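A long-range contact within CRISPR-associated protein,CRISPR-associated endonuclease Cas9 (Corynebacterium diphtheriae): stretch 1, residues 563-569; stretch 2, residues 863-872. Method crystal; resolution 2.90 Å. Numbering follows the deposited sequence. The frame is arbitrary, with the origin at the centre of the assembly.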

ATOM      1  N   SER A 563      -3.199  32.924   7.693  1.00137.90           N
ATOM      2  CA  SER A 563      -2.415  32.092   8.594  1.00130.27           C
ATOM      3  C   SER A 563      -2.134  30.749   7.938  1.00129.91           C
ATOM      4  O   SER A 563      -3.018  30.161   7.309  1.00140.13           O
ATOM      5  CB  SER A 563      -3.138  31.873   9.928  1.00122.21           C
ATOM      6  OG  SER A 563      -2.416  30.980  10.757  1.00105.01           O
ATOM      7  N   ARG A 564      -0.897  30.272   8.094  1.00132.28           N
ATOM      8  CA  ARG A 564      -0.531  28.915   7.715  1.00123.52           C
ATOM      9  C   ARG A 564      -0.261  28.018   8.911  1.00114.81           C
ATOM     10  O   ARG A 564      -0.225  26.795   8.751  1.00124.35           O
ATOM     11  CB  ARG A 564       0.710  28.924   6.809  1.00126.56           C
ATOM     12  N   LEU A 565      -0.077  28.596  10.098  1.00111.34           N
ATOM     13  CA  LEU A 565       0.161  27.810  11.302  1.00 94.53           C
ATOM     14  C   LEU A 565      -1.142  27.288  11.890  1.00 90.93           C
ATOM     15  O   LEU A 565      -1.224  26.119  12.285  1.00 84.67           O
ATOM     16  CB  LEU A 565       0.907  28.658  12.331  1.00 94.32           C
ATOM     17  CG  LEU A 565       1.293  27.990  13.648  1.00 93.80           C
ATOM     18  CD1 LEU A 565       2.663  27.346  13.538  1.00 85.44           C
ATOM     19  CD2 LEU A 565       1.259  29.000  14.776  1.00 99.97           C
ATOM     20  N   ASP A 566      -2.167  28.135  11.951  1.00 82.18           N
ATOM     21  CA  ASP A 566      -3.440  27.769  12.555  1.00 84.08           C
ATOM     22  C   ASP A 566      -4.209  26.841  11.620  1.00 94.42           C
ATOM     23  O   ASP A 566      -4.560  27.230  10.500  1.00103.02           O
ATOM     24  CB  ASP A 566      -4.254  29.024  12.865  1.00 83.94           C
ATOM     25  CG  ASP A 566      -5.335  28.780  13.894  1.00 96.98           C
ATOM     26  OD1 ASP A 566      -5.908  27.670  13.915  1.00 98.33           O
ATOM     27  OD2 ASP A 566      -5.610  29.703  14.687  1.00 94.74           O
ATOM     28  N   ARG A 567      -4.478  25.620  12.083  1.00 90.83           N
ATOM     29  CA  ARG A 567      -5.186  24.644  11.266  1.00 92.38           C
ATOM     30  C   ARG A 567      -6.676  24.936  11.151  1.00 99.47           C
ATOM     31  O   ARG A 567      -7.342  24.332  10.305  1.00109.50           O
ATOM     32  CB  ARG A 567      -4.970  23.238  11.825  1.00 80.52           C
ATOM     33  CG  ARG A 567      -3.559  22.724  11.612  1.00 87.39           C
ATOM     34  CD  ARG A 567      -3.433  21.244  11.920  1.00 77.09           C
ATOM     35  NE  ARG A 567      -2.239  20.678  11.300  1.00 81.13           N
ATOM     36  CZ  ARG A 567      -1.836  19.421  11.453  1.00 75.42           C
ATOM     37  NH1 ARG A 567      -2.532  18.588  12.216  1.00 64.25           N
ATOM     38  NH2 ARG A 567      -0.735  19.002  10.842  1.00 79.92           N
ATOM     39  N   ARG A 568      -7.210  25.846  11.966  1.00 72.15           N
ATOM     40  CA  ARG A 568      -8.615  26.215  11.848  1.00 79.98           C
ATOM     41  C   ARG A 568      -8.916  27.008  10.584  1.00 88.36           C
ATOM     42  O   ARG A 568     -10.092  27.126  10.221  1.00 80.26           O
ATOM     43  CB  ARG A 568      -9.057  27.025  13.067  1.00 77.23           C
ATOM     44  CG  ARG A 568      -9.147  26.222  14.355  1.00 78.94           C
ATOM     45  CD  ARG A 568      -9.327  27.151  15.534  1.00 80.66           C
ATOM     46  NE  ARG A 568      -8.228  28.105  15.617  1.00 77.90           N
ATOM     47  CZ  ARG A 568      -8.195  29.132  16.458  1.00 84.54           C
ATOM     48  NH1 ARG A 568      -9.207  29.340  17.287  1.00 94.24           N
ATOM     49  NH2 ARG A 568      -7.153  29.951  16.468  1.00 89.52           N
ATOM     50  N   HIS A 569      -7.897  27.551   9.907  1.00 79.63           N
ATOM     51  CA  HIS A 569      -8.154  28.351   8.716  1.00 89.32           C
ATOM     52  C   HIS A 569      -8.679  27.516   7.559  1.00 90.65           C
ATOM     53  O   HIS A 569      -9.256  28.077   6.622  1.00106.98           O
ATOM     54  CB  HIS A 569      -6.890  29.108   8.293  1.00101.93           C
ATOM     55  CG  HIS A 569      -6.035  28.377   7.302  1.00126.13           C
ATOM     56  ND1 HIS A 569      -6.301  28.367   5.949  1.00140.20           N
ATOM     57  CD2 HIS A 569      -4.901  27.655   7.466  1.00127.81           C
ATOM     58  CE1 HIS A 569      -5.378  27.657   5.324  1.00138.14           C
ATOM     59  NE2 HIS A 569      -4.515  27.217   6.222  1.00131.37           N
TER
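Stretch 2 (863-872) PLQMSKEGIK

Two segments of a chain need not form a sheet to recognize each other through their backbones; a single beta bridge, where one turn begins and another ends, can align them. The contact between residues 563-569 and 863-872 of this Cas9 protein illustrates the principle, joining segments almost 300 residues apart in sequence. Stretch 1 contains no regular strand and closes with a type I turn from Asp566 to His569. Stretch 2 begins with a type I turn from Pro863 to Met866, extends through Met866 and Ser867, and then takes up helical torsion angles at Lys868, Glu869 and Gly870. The two run in opposite directions where they are bridged: as stretch 1 advances from Leu565 to Arg567, its backbone partners step back from Ser867 to Gln865.

Ser563 does not touch stretch 2, but it helps to shape the segment that does, Ser563 OG accepting a hydrogen bond from Asp566 N at 3.1 Å. Contact starts at Arg564, whose side chain is modelled only as far as CB. Arg564 O lies 4.0 Å from Ser867 CB, and Arg564 C is 3.8 Å from Gly870 CA.

Leu565 gives up the largest area to the partner. Leu565 N comes within 3.5 Å of Gly870 CA, and the CA atoms of Leu565 and Gly870 are just 3.6 Å apart. So close an approach depends on glycine: an ideal CB on Gly870 would point toward stretch 1 and lie 2.1 Å from Leu565 CB, a clash. The carbonyl of Leu565 is equally engaged, accepting a hydrogen bond from Ser867 N (2.9 Å to Leu565 O) and a CA-H...O contact from Met866 CA (3.2 Å to the same Leu565 O). Its side chain adds apolar packing, with Leu565 CG 4.4 Å from Met866 CB and Leu565 CD1 4.1 Å from Ile871 CG1.

Asp566 is the bridge residue, paired with Met866, a selenomethionine here, at a CA-CA distance of 4.9 Å. The peptide groups flanking this pair make the hydrogen bonds. The CB of Asp566 points away from stretch 2, although the end of its side chain comes nearer, with Asp566 OD1 4.4 Å from Gln865 CB; the carboxylate bonds to Arg568 within its own stretch. Asp566 OD1 caps Arg568 N at 3.0 Å, and Asp566 OD2 forms a very short salt bridge with Arg568 NH2 at 2.4 Å.

Arg567 completes the bridge. Arg567 N donates to Gln865 O at 2.7 Å in a nearly straight hydrogen bond, and its side chain then reaches along stretch 2. Met866 O lies over one face of the guanidinium, 3.2 Å from Arg567 NE, an orientation too poor for a hydrogen bond despite the short distance; Ser867 CB sits at the edge, 3.6 Å from Arg567 NE.

Arg568, held by Asp566, presents a face of its guanidinium to Gln865, with Arg568 NE 4.1 Å from Gln865 OE1. His569 makes no contact with stretch 2. The contact thus combines two backbone hydrogen bonds with close packing of Leu565 at Gly870 and the Arg567 side chain against Met866 and Ser867.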

ATOM      1  N   PRO A 863       0.480  20.284  19.731  1.00 60.41           N
ATOM      2  CA  PRO A 863      -0.729  21.127  19.685  1.00 66.33           C
ATOM      3  C   PRO A 863      -1.664  20.675  18.572  1.00 75.58           C
ATOM      4  O   PRO A 863      -1.243  20.449  17.435  1.00 64.94           O
ATOM      5  CB  PRO A 863      -0.162  22.529  19.426  1.00 52.69           C
ATOM      6  CG  PRO A 863       1.235  22.472  19.943  1.00 49.26           C
ATOM      7  CD  PRO A 863       1.712  21.081  19.648  1.00 58.68           C
ATOM      8  N   LEU A 864      -2.948  20.535  18.915  1.00 68.22           N
ATOM      9  CA  LEU A 864      -3.906  19.954  17.975  1.00 56.91           C
ATOM     10  C   LEU A 864      -4.141  20.860  16.772  1.00 60.87           C
ATOM     11  O   LEU A 864      -4.225  20.378  15.636  1.00 65.16           O
ATOM     12  CB  LEU A 864      -5.230  19.658  18.686  1.00 64.83           C
ATOM     13  CG  LEU A 864      -6.455  19.298  17.833  1.00 65.93           C
ATOM     14  CD1 LEU A 864      -6.202  18.053  16.990  1.00 69.04           C
ATOM     15  CD2 LEU A 864      -7.695  19.116  18.702  1.00 62.89           C
ATOM     16  N   GLN A 865      -4.245  22.169  16.996  1.00 62.49           N
ATOM     17  CA  GLN A 865      -4.706  23.108  15.982  1.00 73.03           C
ATOM     18  C   GLN A 865      -3.568  23.766  15.209  1.00 78.08           C
ATOM     19  O   GLN A 865      -3.791  24.793  14.558  1.00 94.20           O
ATOM     20  CB  GLN A 865      -5.589  24.181  16.627  1.00 82.57           C
ATOM     21  CG  GLN A 865      -6.830  23.644  17.332  1.00 82.62           C
ATOM     22  CD  GLN A 865      -7.499  24.682  18.219  1.00 91.89           C
ATOM     23  OE1 GLN A 865      -6.888  25.682  18.597  1.00105.53           O
ATOM     24  NE2 GLN A 865      -8.763  24.446  18.556  1.00 94.79           N
HETATM   25  N   MSE A 866      -2.363  23.206  15.251  1.00 66.20           N
HETATM   26  CA  MSE A 866      -1.232  23.862  14.595  1.00 75.47           C
HETATM   27  C   MSE A 866      -0.483  22.962  13.617  1.00 79.44           C
HETATM   28  O   MSE A 866      -0.477  21.740  13.753  1.00 82.02           O
HETATM   29  CB  MSE A 866      -0.261  24.404  15.640  1.00 96.43           C
HETATM   30  CG  MSE A 866      -0.901  25.414  16.556  1.00117.54           C
HETATM   31 SE   MSE A 866       0.211  25.894  18.058  1.00121.02          SE
HETATM   32  CE  MSE A 866      -1.213  26.476  19.260  1.00122.87           C
ATOM     33  N   SER A 867       0.146  23.591  12.630  1.00 71.30           N
ATOM     34  CA  SER A 867       0.895  22.904  11.593  1.00 77.23           C
ATOM     35  C   SER A 867       2.323  23.432  11.564  1.00 86.23           C
ATOM     36  O   SER A 867       2.602  24.554  11.991  1.00 85.62           O
ATOM     37  CB  SER A 867       0.230  23.089  10.225  1.00 77.49           C
ATOM     38  OG  SER A 867       0.854  22.287   9.240  1.00101.22           O
ATOM     39  N   LYS A 868       3.232  22.601  11.051  1.00105.22           N
ATOM     40  CA  LYS A 868       4.644  22.967  11.033  1.00102.66           C
ATOM     41  C   LYS A 868       4.944  24.032   9.985  1.00113.08           C
ATOM     42  O   LYS A 868       5.893  24.805  10.149  1.00119.89           O
ATOM     43  CB  LYS A 868       5.503  21.731  10.773  1.00105.96           C
ATOM     44  CG  LYS A 868       5.172  20.541  11.652  1.00104.03           C
ATOM     45  CD  LYS A 868       6.015  19.337  11.273  1.00100.88           C
ATOM     46  CE  LYS A 868       5.882  19.014   9.796  1.00101.12           C
ATOM     47  NZ  LYS A 868       6.724  17.850   9.406  1.00103.53           N
ATOM     48  N   GLU A 869       4.159  24.080   8.905  1.00108.73           N
ATOM     49  CA  GLU A 869       4.432  25.006   7.810  1.00120.88           C
ATOM     50  C   GLU A 869       4.295  26.465   8.228  1.00133.07           C
ATOM     51  O   GLU A 869       4.865  27.341   7.570  1.00143.10           O
ATOM     52  CB  GLU A 869       3.499  24.713   6.631  1.00118.51           C
ATOM     53  CG  GLU A 869       3.884  23.491   5.798  1.00116.48           C
ATOM     54  CD  GLU A 869       3.478  22.171   6.433  1.00108.68           C
ATOM     55  OE1 GLU A 869       3.157  22.154   7.639  1.00101.80           O
ATOM     56  OE2 GLU A 869       3.478  21.144   5.721  1.00110.11           O
ATOM     57  N   GLY A 870       3.555  26.747   9.298  1.00113.75           N
ATOM     58  CA  GLY A 870       3.424  28.111   9.771  1.00111.13           C
ATOM     59  C   GLY A 870       4.616  28.641  10.539  1.00108.57           C
ATOM     60  O   GLY A 870       4.668  29.843  10.817  1.00124.56           O
ATOM     61  N   ILE A 871       5.573  27.779  10.880  1.00 99.99           N
ATOM     62  CA  ILE A 871       6.762  28.204  11.613  1.00 95.83           C
ATOM     63  C   ILE A 871       7.670  28.965  10.650  1.00112.28           C
ATOM     64  O   ILE A 871       8.194  28.391   9.691  1.00120.15           O
ATOM     65  CB  ILE A 871       7.490  27.010  12.239  1.00 94.97           C
ATOM     66  CG1 ILE A 871       6.602  26.323  13.279  1.00 92.43           C
ATOM     67  CG2 ILE A 871       8.802  27.456  12.862  1.00 93.75           C
ATOM     68  CD1 ILE A 871       7.264  25.143  13.964  1.00 81.96           C
ATOM     69  N   LYS A 872       7.862  30.256  10.903  1.00108.20           N
ATOM     70  CA  LYS A 872       8.696  31.093  10.056  1.00122.61           C
ATOM     71  C   LYS A 872      10.124  31.152  10.598  1.00130.21           C
ATOM     72  O   LYS A 872      10.442  30.609  11.658  1.00125.70           O
ATOM     73  CB  LYS A 872       8.099  32.497   9.945  1.00126.54           C
TER